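Polyphosphate kinase (PDB 2O8R) probably catalyses the reversible, magnesium-dependent transfer of the terminal phosphate of ATP to a growing polyphosphate chain. Local coordinates at residues N522-E527 / Y556-A561; C573-D578 / R583-T588. The protein carries 3 engineered substitutions. All coordinates share one frame; numbering follows the deposited sequence.

Contact 1: residues N522-E527 / Y556-A561; sequences NLIERE and YRASEA
The carboxylate of Glu525 meets the guanidinium edge of Arg557 between two helices, 516-532 and 549-560, which lie on the beta-sheet of the phospholipase D-like second C-terminal domain. The carboxylate and guanidinium planes stand 20° apart, nearly coplanar, and OE2 of Glu525 lies 2.6 Å from NH2 of Arg557. The salt bridge contains one N-H...O hydrogen bond, from Arg557 NH2 to Glu525 OE2, with an angle of 148° at the hydrogen. Glu525 starts off alongside the other helix; a bend at chi2 (-55°) carries its carboxylate across. Arg557 leaves its backbone toward helix 516-532, and its chain bends at chi3.

On the sheet side of this ion pair the helices touch through a small apolar contact. The CG2 branch of Ile524 meets the methyl of Ala558; the CA atoms of Ile524 and Ala558, 7.3 Å apart, are the nearest pair between the two segments. Both residues also rest on Met539 of strand 538-543, and Ile524 reaches Phe603 of strand 600-603, so the apolar pair faces the buried sheet and the ion pair the partly exposed outer side. The lone pair of Glu525 OE2 that receives Arg557 NH2 is the syn one, on the side of OE1.

Contact 2: residues C573-D578 / R583-T588; sequences CCLVPD and RNIRVT
Leu575 and Ile585 meet tip to tip, CD1 of Leu575 lying 3.9 Å from CD1 of Ile585, and this methyl contact joins the irregular segment 573-578 to the start of strand 585-589. Segment 573-578 lies in the connection between the adjacent parallel strands 564-569 and 585-589 of the phospholipase D-like second C-terminal domain. The second Leu575 methyl, CD2, is shared: it lies 4.1 Å from Ile585 CD1 and 4.2 Å from Val587 CG2. A chi1 of -176° puts CG of Leu575 anti to the backbone N, and from there both methyls reach the strand.

Val587 is the most extensively covered residue of the contact, and its two branches serve different neighbours. CG2 packs against the ring of Pro577, 4.0 Å from its CB, whereas CG1 looks toward Cys573, whose SG stands off at 4.5 Å. Ile585 and Val587, two positions apart on the extended strand, present their side chains to the same side; between them Arg586 points away and forms a salt bridge with Asp566.

Further out, Leu567 of strand 564-569 touches Leu575, Ile585 and Val587, and Ile552 of helix 549-560 also packs on Leu575. Cys573 N bonds to Ser16 OG, and Val576, pointing away from the strand, touches Pro9 and Phe11, so the N-terminal part of the chain packs against this segment.

With all five touching residues buried and their side chains meeting through carbon and sulfur, the two segments are held to each other by apolar packing, while several of their backbone groups bond to other parts of the chain: those of Cys574 to Phe11 and Leu546, those of Arg586 to Ile565 and Leu567.

Helix 549-560 connects the two contacts, whose centres lie 14 Å apart in the same C-terminal domain. In contact 1 it packs beside helix 516-532; a different side of it meets both segments of contact 2. Tyr556 OH is 2.8 Å from Val576 N, and Ser559 O is 2.8 Å from Asn584 ND2, both probable hydrogen bonds. One therefore ties the helix to segment 573-578 and the other to segment 583-588. Contact 1 lies away from the predicted sites. Contact 2 is nearer: the side chain of Cys573 is about 9 Å from that of Arg570, a predicted ATP-binding residue three positions earlier in the chain.

Contact 1: residues N522-E527 / Y556-A561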
ATOM      1  N   ASN A 522      -4.431 -27.652  36.654  1.00 69.68           N
ATOM      2  CA  ASN A 522      -4.109 -27.480  38.063  1.00 68.25           C
ATOM      3  C   ASN A 522      -4.843 -26.311  38.700  1.00 64.63           C
ATOM      4  O   ASN A 522      -5.473 -26.473  39.744  1.00 75.14           O
ATOM      5  CB  ASN A 522      -2.606 -27.312  38.243  1.00 68.29           C
ATOM      6  CG  ASN A 522      -1.828 -28.469  37.676  1.00 77.12           C
ATOM      7  OD1 ASN A 522      -2.346 -29.585  37.555  1.00 77.30           O
ATOM      8  ND2 ASN A 522      -0.581 -28.211  37.300  1.00 74.73           N
ATOM      9  N   LEU A 523      -4.755 -25.146  38.057  1.00 64.68           N
ATOM     10  CA  LEU A 523      -5.438 -23.929  38.500  1.00 61.16           C
ATOM     11  C   LEU A 523      -6.956 -24.113  38.683  1.00 69.77           C
ATOM     12  O   LEU A 523      -7.514 -23.678  39.697  1.00 73.59           O
ATOM     13  CB  LEU A 523      -5.167 -22.783  37.520  1.00 49.40           C
ATOM     14  CG  LEU A 523      -3.762 -22.178  37.448  1.00 57.10           C
ATOM     15  CD1 LEU A 523      -3.502 -21.542  36.082  1.00 63.73           C
ATOM     16  CD2 LEU A 523      -3.538 -21.154  38.553  1.00 40.31           C
ATOM     17  N   ILE A 524      -7.619 -24.750  37.714  1.00 53.61           N
ATOM     18  CA  ILE A 524      -9.058 -24.988  37.813  1.00 62.34           C
ATOM     19  C   ILE A 524      -9.366 -25.978  38.924  1.00 64.84           C
ATOM     20  O   ILE A 524     -10.297 -25.775  39.711  1.00 64.87           O
ATOM     21  CB  ILE A 524      -9.663 -25.525  36.502  1.00 65.53           C
ATOM     22  CG1 ILE A 524      -9.557 -24.470  35.396  1.00 70.59           C
ATOM     23  CG2 ILE A 524     -11.121 -25.907  36.724  1.00 48.09           C
ATOM     24  CD1 ILE A 524      -9.903 -24.978  34.006  1.00 55.48           C
ATOM     25  N   GLU A 525      -8.572 -27.048  38.973  1.00 59.01           N
ATOM     26  CA  GLU A 525      -8.714 -28.075  39.985  1.00 49.86           C
ATOM     27  C   GLU A 525      -8.592 -27.495  41.390  1.00 67.18           C
ATOM     28  O   GLU A 525      -9.386 -27.822  42.273  1.00 68.92           O
ATOM     29  CB  GLU A 525      -7.676 -29.176  39.800  1.00 43.67           C
ATOM     30  CG  GLU A 525      -8.030 -30.225  38.771  1.00 69.36           C
ATOM     31  CD  GLU A 525      -9.370 -30.889  39.012  1.00 84.15           C
ATOM     32  OE1 GLU A 525      -9.871 -30.905  40.160  1.00 89.90           O
ATOM     33  OE2 GLU A 525      -9.923 -31.419  38.034  1.00 97.13           O
ATOM     34  N   ARG A 526      -7.605 -26.623  41.585  1.00 62.12           N
ATOM     35  CA  ARG A 526      -7.381 -26.000  42.883  1.00 56.32           C
ATOM     36  C   ARG A 526      -8.619 -25.285  43.413  1.00 61.64           C
ATOM     37  O   ARG A 526      -8.871 -25.293  44.624  1.00 62.58           O
ATOM     38  CB  ARG A 526      -6.201 -25.043  42.825  1.00 49.63           C
ATOM     39  CG  ARG A 526      -5.962 -24.310  44.129  1.00 53.19           C
ATOM     40  CD  ARG A 526      -4.605 -23.695  44.166  1.00 46.69           C
ATOM     41  NE  ARG A 526      -4.494 -22.618  43.197  1.00 74.15           N
ATOM     42  CZ  ARG A 526      -3.483 -21.764  43.148  1.00 78.27           C
ATOM     43  NH1 ARG A 526      -2.496 -21.853  44.030  1.00 85.45           N
ATOM     44  NH2 ARG A 526      -3.466 -20.816  42.222  1.00 74.64           N
ATOM     45  N   GLU A 527      -9.394 -24.689  42.507  1.00 71.67           N
ATOM     46  CA  GLU A 527     -10.646 -24.030  42.882  1.00 66.14           C
ATOM     47  C   GLU A 527     -11.669 -25.068  43.286  1.00 70.54           C
ATOM     48  O   GLU A 527     -12.428 -24.841  44.228  1.00 75.48           O
ATOM     49  CB  GLU A 527     -11.214 -23.163  41.749  1.00 60.77           C
ATOM     50  CG  GLU A 527     -10.294 -22.082  41.237  1.00 49.18           C
ATOM     51  CD  GLU A 527     -10.094 -20.946  42.223  1.00 72.90           C
ATOM     52  OE1 GLU A 527     -11.100 -20.504  42.830  1.00 65.89           O
ATOM     53  OE2 GLU A 527      -8.926 -20.496  42.374  1.00 53.76           O
ATOM     54  N   TYR A 556     -17.463 -27.137  33.242  1.00 63.99           N
ATOM     55  CA  TYR A 556     -18.733 -27.748  33.628  1.00 62.55           C
ATOM     56  C   TYR A 556     -18.603 -28.503  34.950  1.00 74.60           C
ATOM     57  O   TYR A 556     -19.468 -28.391  35.830  1.00 67.35           O
ATOM     58  CB  TYR A 556     -19.194 -28.732  32.567  1.00 60.45           C
ATOM     59  CG  TYR A 556     -19.826 -28.125  31.336  1.00 70.07           C
ATOM     60  CD1 TYR A 556     -20.741 -27.081  31.435  1.00 57.57           C
ATOM     61  CD2 TYR A 556     -19.538 -28.629  30.064  1.00 52.28           C
ATOM     62  CE1 TYR A 556     -21.338 -26.541  30.298  1.00 60.67           C
ATOM     63  CE2 TYR A 556     -20.141 -28.108  28.933  1.00 64.96           C
ATOM     64  CZ  TYR A 556     -21.029 -27.065  29.057  1.00 62.72           C
ATOM     65  OH  TYR A 556     -21.603 -26.551  27.932  1.00 65.40           O
ATOM     66  N   ARG A 557     -17.522 -29.270  35.084  1.00 54.47           N
ATOM     67  CA  ARG A 557     -17.253 -29.970  36.330  1.00 61.88           C
ATOM     68  C   ARG A 557     -16.978 -29.009  37.486  1.00 70.67           C
ATOM     69  O   ARG A 557     -17.368 -29.285  38.621  1.00 91.38           O
ATOM     70  CB  ARG A 557     -16.100 -30.953  36.182  1.00 49.60           C
ATOM     71  CG  ARG A 557     -16.397 -32.184  35.333  1.00 61.63           C
ATOM     72  CD  ARG A 557     -15.129 -33.005  35.107  1.00 67.77           C
ATOM     73  NE  ARG A 557     -14.211 -32.851  36.237  1.00 95.78           N
ATOM     74  CZ  ARG A 557     -12.956 -32.403  36.156  1.00108.83           C
ATOM     75  NH1 ARG A 557     -12.416 -32.081  34.981  1.00102.39           N
ATOM     76  NH2 ARG A 557     -12.237 -32.293  37.264  1.00 94.69           N
ATOM     77  N   ALA A 558     -16.319 -27.889  37.205  1.00 71.32           N
ATOM     78  CA  ALA A 558     -16.075 -26.886  38.237  1.00 62.72           C
ATOM     79  C   ALA A 558     -17.399 -26.292  38.690  1.00 62.75           C
ATOM     80  O   ALA A 558     -17.638 -26.144  39.882  1.00 73.06           O
ATOM     81  CB  ALA A 558     -15.140 -25.808  37.736  1.00 44.78           C
ATOM     82  N   SER A 559     -18.272 -25.991  37.734  1.00 60.33           N
ATOM     83  CA  SER A 559     -19.608 -25.481  38.039  1.00 67.91           C
ATOM     84  C   SER A 559     -20.372 -26.464  38.923  1.00 72.59           C
ATOM     85  O   SER A 559     -20.810 -26.111  40.028  1.00 60.17           O
ATOM     86  CB  SER A 559     -20.386 -25.224  36.748  1.00 71.76           C
ATOM     87  OG  SER A 559     -21.673 -24.699  37.018  1.00 66.25           O
ATOM     88  N   GLU A 560     -20.504 -27.697  38.430  1.00 65.91           N
ATOM     89  CA  GLU A 560     -21.095 -28.812  39.172  1.00 53.41           C
ATOM     90  C   GLU A 560     -20.555 -28.909  40.595  1.00 60.69           C
ATOM     91  O   GLU A 560     -21.313 -29.156  41.529  1.00 69.25           O
ATOM     92  CB  GLU A 560     -20.830 -30.131  38.437  1.00 52.27           C
ATOM     93  CG  GLU A 560     -21.733 -30.381  37.229  1.00 45.98           C
ATOM     94  CD  GLU A 560     -21.273 -31.535  36.364  1.00 62.54           C
ATOM     95  OE1 GLU A 560     -20.086 -31.918  36.455  1.00 80.13           O
ATOM     96  OE2 GLU A 560     -22.099 -32.066  35.582  1.00 83.05           O
ATOM     97  N   ALA A 561     -19.247 -28.690  40.749  1.00 55.88           N
ATOM     98  CA  ALA A 561     -18.570 -28.759  42.045  1.00 50.89           C
ATOM     99  C   ALA A 561     -18.809 -27.548  42.940  1.00 59.93           C
ATOM    100  O   ALA A 561     -18.198 -27.446  43.994  1.00 51.06           O
ATOM    101  CB  ALA A 561     -17.082 -28.927  41.841  1.00 45.63           C
TER

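Contact 2: residues C573-D578 / R583-T588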
ATOM      1  N   CYS A 573     -18.343 -19.167  21.529  1.00 55.13           N
ATOM      2  CA  CYS A 573     -18.441 -19.871  22.785  1.00 58.57           C
ATOM      3  C   CYS A 573     -19.301 -21.126  22.653  1.00 57.05           C
ATOM      4  O   CYS A 573     -20.455 -21.047  22.251  1.00 61.39           O
ATOM      5  CB  CYS A 573     -19.015 -18.960  23.850  1.00 72.85           C
ATOM      6  SG  CYS A 573     -18.869 -19.655  25.485  1.00 63.95           S
ATOM      7  N   CYS A 574     -18.736 -22.280  22.997  1.00 58.34           N
ATOM      8  CA  CYS A 574     -19.429 -23.564  22.829  1.00 64.46           C
ATOM      9  C   CYS A 574     -19.920 -24.122  24.135  1.00 63.01           C
ATOM     10  O   CYS A 574     -20.601 -25.140  24.158  1.00 80.71           O
ATOM     11  CB  CYS A 574     -18.519 -24.600  22.185  1.00 61.17           C
ATOM     12  SG  CYS A 574     -18.019 -24.202  20.510  1.00 61.39           S
ATOM     13  N   LEU A 575     -19.543 -23.474  25.225  1.00 62.12           N
ATOM     14  CA  LEU A 575     -20.101 -23.787  26.521  1.00 60.39           C
ATOM     15  C   LEU A 575     -21.509 -23.227  26.527  1.00 57.27           C
ATOM     16  O   LEU A 575     -21.715 -22.078  26.171  1.00 56.12           O
ATOM     17  CB  LEU A 575     -19.264 -23.151  27.622  1.00 45.24           C
ATOM     18  CG  LEU A 575     -19.631 -23.438  29.073  1.00 51.61           C
ATOM     19  CD1 LEU A 575     -18.374 -23.510  29.917  1.00 50.72           C
ATOM     20  CD2 LEU A 575     -20.579 -22.383  29.617  1.00 34.52           C
ATOM     21  N   VAL A 576     -22.477 -24.049  26.914  1.00 67.02           N
ATOM     22  CA  VAL A 576     -23.868 -23.625  26.924  1.00 62.66           C
ATOM     23  C   VAL A 576     -24.353 -23.262  28.320  1.00 67.86           C
ATOM     24  O   VAL A 576     -24.340 -24.090  29.233  1.00 66.29           O
ATOM     25  CB  VAL A 576     -24.798 -24.608  26.130  1.00 73.83           C
ATOM     26  CG1 VAL A 576     -24.248 -25.997  26.129  1.00 57.92           C
ATOM     27  CG2 VAL A 576     -26.253 -24.542  26.585  1.00 44.14           C
ATOM     28  N   PRO A 577     -24.753 -21.995  28.492  1.00 69.34           N
ATOM     29  CA  PRO A 577     -25.108 -21.470  29.801  1.00 66.11           C
ATOM     30  C   PRO A 577     -26.532 -21.836  30.187  1.00 75.82           C
ATOM     31  O   PRO A 577     -27.281 -22.367  29.357  1.00 75.20           O
ATOM     32  CB  PRO A 577     -24.990 -19.963  29.605  1.00 42.11           C
ATOM     33  CG  PRO A 577     -25.346 -19.751  28.179  1.00 64.74           C
ATOM     34  CD  PRO A 577     -24.903 -20.981  27.430  1.00 55.93           C
ATOM     35  N   ASP A 578     -26.885 -21.543  31.438  1.00 77.68           N
ATOM     36  CA  ASP A 578     -28.231 -21.751  31.970  1.00 73.06           C
ATOM     37  C   ASP A 578     -28.647 -23.210  31.874  1.00 74.84           C
ATOM     38  O   ASP A 578     -29.755 -23.530  31.455  1.00 82.04           O
ATOM     39  CB  ASP A 578     -29.247 -20.866  31.247  1.00 81.52           C
ATOM     40  CG  ASP A 578     -28.871 -19.400  31.265  1.00 79.97           C
ATOM     41  OD1 ASP A 578     -28.117 -18.981  32.172  1.00 91.87           O
ATOM     42  OD2 ASP A 578     -29.344 -18.668  30.365  1.00 83.38           O
ATOM     43  N   ARG A 583     -24.749 -24.382  35.841  1.00 60.72           N
ATOM     44  CA  ARG A 583     -25.577 -23.652  36.791  1.00 67.20           C
ATOM     45  C   ARG A 583     -24.831 -22.516  37.485  1.00 59.83           C
ATOM     46  O   ARG A 583     -25.414 -21.473  37.752  1.00 71.84           O
ATOM     47  CB  ARG A 583     -26.212 -24.639  37.783  1.00 70.58           C
ATOM     48  CG  ARG A 583     -26.464 -24.145  39.209  1.00 73.03           C
ATOM     49  CD  ARG A 583     -27.421 -25.069  39.983  1.00 76.86           C
ATOM     50  NE  ARG A 583     -27.280 -26.487  39.635  1.00 78.17           N
ATOM     51  CZ  ARG A 583     -28.209 -27.208  39.008  1.00 85.55           C
ATOM     52  NH1 ARG A 583     -29.367 -26.659  38.653  1.00 66.82           N
ATOM     53  NH2 ARG A 583     -27.982 -28.485  38.737  1.00 98.26           N
ATOM     54  N   ASN A 584     -23.546 -22.706  37.750  1.00 54.47           N
ATOM     55  CA  ASN A 584     -22.742 -21.665  38.389  1.00 55.41           C
ATOM     56  C   ASN A 584     -21.917 -20.807  37.439  1.00 68.10           C
ATOM     57  O   ASN A 584     -21.004 -20.104  37.879  1.00 68.34           O
ATOM     58  CB  ASN A 584     -21.820 -22.289  39.420  1.00 69.92           C
ATOM     59  CG  ASN A 584     -22.566 -22.799  40.608  1.00 67.23           C
ATOM     60  OD1 ASN A 584     -23.514 -22.168  41.064  1.00 54.05           O
ATOM     61  ND2 ASN A 584     -22.154 -23.951  41.121  1.00 67.82           N
ATOM     62  N   ILE A 585     -22.235 -20.865  36.145  1.00 67.35           N
ATOM     63  CA  ILE A 585     -21.516 -20.087  35.143  1.00 56.75           C
ATOM     64  C   ILE A 585     -22.363 -18.948  34.578  1.00 58.63           C
ATOM     65  O   ILE A 585     -23.528 -19.147  34.236  1.00 65.70           O
ATOM     66  CB  ILE A 585     -20.995 -20.985  33.998  1.00 64.90           C
ATOM     67  CG1 ILE A 585     -20.351 -22.249  34.578  1.00 67.91           C
ATOM     68  CG2 ILE A 585     -19.990 -20.215  33.123  1.00 61.19           C
ATOM     69  CD1 ILE A 585     -19.685 -23.156  33.574  1.00 52.71           C
ATOM     70  N   ARG A 586     -21.774 -17.753  34.508  1.00 62.01           N
ATOM     71  CA  ARG A 586     -22.369 -16.617  33.782  1.00 57.58           C
ATOM     72  C   ARG A 586     -21.516 -16.278  32.566  1.00 60.56           C
ATOM     73  O   ARG A 586     -20.300 -16.143  32.665  1.00 66.62           O
ATOM     74  CB  ARG A 586     -22.499 -15.378  34.673  1.00 54.35           C
ATOM     75  CG  ARG A 586     -23.601 -15.465  35.700  1.00 45.86           C
ATOM     76  CD  ARG A 586     -24.050 -14.108  36.217  1.00 79.97           C
ATOM     77  NE  ARG A 586     -22.963 -13.161  36.495  1.00108.52           N
ATOM     78  CZ  ARG A 586     -22.120 -13.211  37.533  1.00107.62           C
ATOM     79  NH1 ARG A 586     -22.165 -14.200  38.430  1.00 78.58           N
ATOM     80  NH2 ARG A 586     -21.205 -12.257  37.659  1.00 92.98           N
ATOM     81  N   VAL A 587     -22.164 -16.140  31.418  1.00 68.63           N
ATOM     82  CA  VAL A 587     -21.466 -15.869  30.172  1.00 58.14           C
ATOM     83  C   VAL A 587     -21.807 -14.483  29.638  1.00 65.66           C
ATOM     84  O   VAL A 587     -22.959 -14.181  29.287  1.00 66.31           O
ATOM     85  CB  VAL A 587     -21.794 -16.924  29.114  1.00 58.61           C
ATOM     86  CG1 VAL A 587     -21.166 -16.555  27.782  1.00 33.12           C
ATOM     87  CG2 VAL A 587     -21.311 -18.285  29.575  1.00 63.53           C
ATOM     88  N   THR A 588     -20.785 -13.643  29.575  1.00 55.16           N
ATOM     89  CA  THR A 588     -20.948 -12.297  29.073  1.00 58.83           C
ATOM     90  C   THR A 588     -20.195 -12.116  27.766  1.00 57.31           C
ATOM     91  O   THR A 588     -19.002 -12.401  27.675  1.00 54.00           O
ATOM     92  CB  THR A 588     -20.473 -11.275  30.104  1.00 54.57           C
ATOM     93  OG1 THR A 588     -21.231 -11.454  31.307  1.00 60.95           O
ATOM     94  CG2 THR A 588     -20.650  -9.850  29.587  1.00 53.98           C
TER